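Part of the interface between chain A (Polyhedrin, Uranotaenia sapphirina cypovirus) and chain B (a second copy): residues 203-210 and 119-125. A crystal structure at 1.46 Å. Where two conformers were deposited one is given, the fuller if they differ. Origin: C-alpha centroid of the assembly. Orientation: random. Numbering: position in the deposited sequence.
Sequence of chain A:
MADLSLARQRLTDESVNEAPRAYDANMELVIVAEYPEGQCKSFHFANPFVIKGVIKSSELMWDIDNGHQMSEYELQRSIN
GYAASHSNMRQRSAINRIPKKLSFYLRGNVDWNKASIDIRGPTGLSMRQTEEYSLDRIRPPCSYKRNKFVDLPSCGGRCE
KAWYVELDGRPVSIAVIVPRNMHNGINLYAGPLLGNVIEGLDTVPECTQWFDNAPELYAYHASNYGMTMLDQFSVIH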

# COMPACT_ATOMS: atom_id res chain seq x y z
N THR A 203 7.02 -6.18 2.72
CA THR A 203 7.38 -5.83 4.09
C THR A 203 8.51 -4.79 4.20
O THR A 203 8.95 -4.47 5.31
CB THR A 203 7.78 -7.09 4.89
OG1 THR A 203 8.86 -7.74 4.22
CG2 THR A 203 6.63 -8.07 4.98
N VAL A 204 8.98 -4.26 3.07
CA VAL A 204 10.09 -3.31 3.09
C VAL A 204 9.59 -1.90 2.78
O VAL A 204 8.88 -1.69 1.79
CB VAL A 204 11.19 -3.71 2.09
CG1 VAL A 204 12.40 -2.80 2.25
CG2 VAL A 204 11.57 -5.20 2.28
N PRO A 205 9.94 -0.92 3.63
CA PRO A 205 9.51 0.46 3.34
C PRO A 205 10.07 0.98 2.02
O PRO A 205 11.23 0.75 1.72
CB PRO A 205 10.10 1.27 4.51
CG PRO A 205 10.41 0.30 5.57
CD PRO A 205 10.70 -1.01 4.89
N GLU A 206 9.21 1.66 1.26
CA GLU A 206 9.59 2.39 0.05
C GLU A 206 10.32 3.68 0.42
O GLU A 206 10.23 4.15 1.56
CB GLU A 206 8.31 2.72 -0.75
CG GLU A 206 8.52 3.34 -2.16
CD GLU A 206 8.52 4.87 -2.20
OE1 GLU A 206 9.05 5.42 -3.19
OE2 GLU A 206 7.98 5.52 -1.28
N CYS A 207 11.02 4.27 -0.54
CA CYS A 207 11.61 5.59 -0.33
C CYS A 207 11.65 6.38 -1.63
O CYS A 207 12.17 5.91 -2.64
CB CYS A 207 13.02 5.47 0.26
SG CYS A 207 13.76 7.08 0.65
N THR A 208 11.11 7.59 -1.57
CA THR A 208 11.06 8.52 -2.69
C THR A 208 12.00 9.67 -2.38
O THR A 208 11.96 10.22 -1.27
CB THR A 208 9.64 9.10 -2.89
OG1 THR A 208 8.72 8.03 -3.15
CG2 THR A 208 9.59 10.10 -4.05
N GLN A 209 12.82 10.06 -3.35
CA GLN A 209 13.72 11.20 -3.19
C GLN A 209 13.65 12.12 -4.39
O GLN A 209 13.37 11.68 -5.51
CB GLN A 209 15.16 10.74 -2.97
CG GLN A 209 15.39 10.08 -1.61
CD GLN A 209 16.77 9.44 -1.51
OE1 GLN A 209 17.11 8.54 -2.27
NE2 GLN A 209 17.58 9.92 -0.57
N TRP A 210 13.89 13.40 -4.13
CA TRP A 210 13.88 14.46 -5.13
C TRP A 210 15.28 15.03 -5.25
O TRP A 210 15.92 15.28 -4.24
CB TRP A 210 12.96 15.59 -4.69
CG TRP A 210 11.50 15.27 -4.66
CD1 TRP A 210 10.58 15.65 -5.59
CD2 TRP A 210 10.79 14.54 -3.66
NE1 TRP A 210 9.33 15.20 -5.23
CE2 TRP A 210 9.44 14.51 -4.05
CE3 TRP A 210 11.17 13.91 -2.48
CZ2 TRP A 210 8.46 13.87 -3.30
CZ3 TRP A 210 10.19 13.26 -1.73
CH2 TRP A 210 8.85 13.25 -2.14
N ILE B 119 13.99 -2.59 12.98
CA ILE B 119 14.27 -1.16 12.88
C ILE B 119 15.34 -0.97 11.82
O ILE B 119 16.48 -1.43 11.99
CB ILE B 119 14.76 -0.60 14.21
CG1 ILE B 119 13.79 -0.96 15.34
CG2 ILE B 119 14.95 0.91 14.11
CD1 ILE B 119 12.39 -0.49 15.14
N ARG B 120 14.94 -0.31 10.72
CA ARG B 120 15.76 -0.22 9.50
C ARG B 120 16.25 1.20 9.30
O ARG B 120 15.86 2.09 10.03
CB ARG B 120 14.96 -0.69 8.27
CG ARG B 120 14.42 -2.12 8.42
CD ARG B 120 13.54 -2.55 7.27
NE ARG B 120 14.28 -2.72 6.01
CZ ARG B 120 14.94 -3.82 5.66
NH1 ARG B 120 14.98 -4.87 6.47
NH2 ARG B 120 15.55 -3.87 4.48
N GLY B 121 17.13 1.40 8.32
CA GLY B 121 17.76 2.69 8.10
C GLY B 121 16.83 3.73 7.50
O GLY B 121 15.67 3.46 7.17
N PRO B 122 17.35 4.96 7.36
CA PRO B 122 16.49 6.09 7.00
C PRO B 122 15.93 6.02 5.58
O PRO B 122 15.00 6.77 5.27
CB PRO B 122 17.42 7.30 7.15
CG PRO B 122 18.81 6.75 7.22
CD PRO B 122 18.72 5.36 7.72
N THR B 123 16.48 5.16 4.74
CA THR B 123 15.94 4.96 3.39
C THR B 123 15.44 3.54 3.16
O THR B 123 15.19 3.15 2.03
CB THR B 123 16.95 5.36 2.28
OG1 THR B 123 18.11 4.52 2.34
CG2 THR B 123 17.35 6.81 2.42
N GLY B 124 15.30 2.79 4.25
CA GLY B 124 14.65 1.49 4.23
C GLY B 124 15.58 0.29 4.13
O GLY B 124 15.11 -0.84 4.00
N LEU B 125 16.89 0.53 4.16
CA LEU B 125 17.84 -0.57 4.08
C LEU B 125 18.09 -1.18 5.44
O LEU B 125 17.87 -0.51 6.45
CB LEU B 125 19.18 -0.08 3.55
CG LEU B 125 19.21 0.56 2.17
CD1 LEU B 125 20.65 0.89 1.81
CD2 LEU B 125 18.61 -0.35 1.16
O HOH W 1 13.24 2.07 0.48

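This small contact between two polyhedrin copies is a water-bridged packing of a loop and the start of a strand against a tight turn, with no direct hydrogen bond across it and 271 Å² of surface buried, both sides summed. It illustrates a general principle: a turn whose backbone is held by its own hydrogen bonds can still offer a neighbour a well-defined surface, and a single water can join one of its free carbonyls to a carbonyl of that neighbour.

The turn is built within chain B. Residues Gly B121 to Gly B124 form a type I beta turn, closed by the hydrogen bond from Gly B124 N to Gly B121 O at 3.0 Å; a second backbone hydrogen bond, from Gly B121 N to Leu B125 O at 2.8 Å, ties the start of the turn to the residue just after it. Arg B120 then braces the turn with its side chain. With chi1 m, chi2 t and chi3 p, it curls back so that NE and NH2 both donate to Gly B124 O, at 2.9 Å and 3.1 Å respectively. NE and NH2 are thus engaged by Gly B124 O, and NH2 has a further partner elsewhere in the structure; toward the chain A stretch the arginine offers packing, not a hydrogen bond.

That surface is met by two nonpolar residues. Pro A205 directs its CA-to-CB bond toward the turn, and its CD lies 4.0 Å from Arg B120 CD, ring carbon against the aliphatic part of the arginine. Val A204 points sideways, yet its CG1 comes within 3.8 Å of Gly B124 O and 4.0 Å of Arg B120 NH2, so that a methyl packs beside the very carbonyl the arginine holds. Neither residue asks for a hydrogen bond from its side chain, which suits a place where the polar atoms opposite already have partners.

Glycine is the apt residue at B124 for two reasons. Its backbone angles, 96° and 4°, would jam a CB against the carbonyl oxygen of the preceding residue. An ideal CB would also point toward chain A and lie 2.9 Å from Pro A205 O, a clash. Without one, the two backbones approach closely, the CA atoms of Pro A205 and Gly B124 being 5.3 Å apart.

Farther along, where chain A enters its strand, Cys A207 faces Thr B123, the residue with the most area covered here. Cys A207 CB sits 3.6 Å from Thr B123 O, and Cys A207 SG lies 4.0 Å from Thr B123 CB; the compact, weakly polar side chain fits snugly against the turn. Gln A209, next along that side of the strand, adds a looser contact, its NE2 being 4.3 Å from Thr B123 CG2. Between them, Thr A208 takes no part and instead donates from OG1 to Glu A206 OE1 at 2.6 Å, within its own chain.

The polar link is water 1. It donates to Pro A205 O and to Thr B123 O, each at 2.7 Å, joining two carbonyls that, both being acceptors, could not bond to each other. One molecule with two protons to give is exactly what such a pair requires.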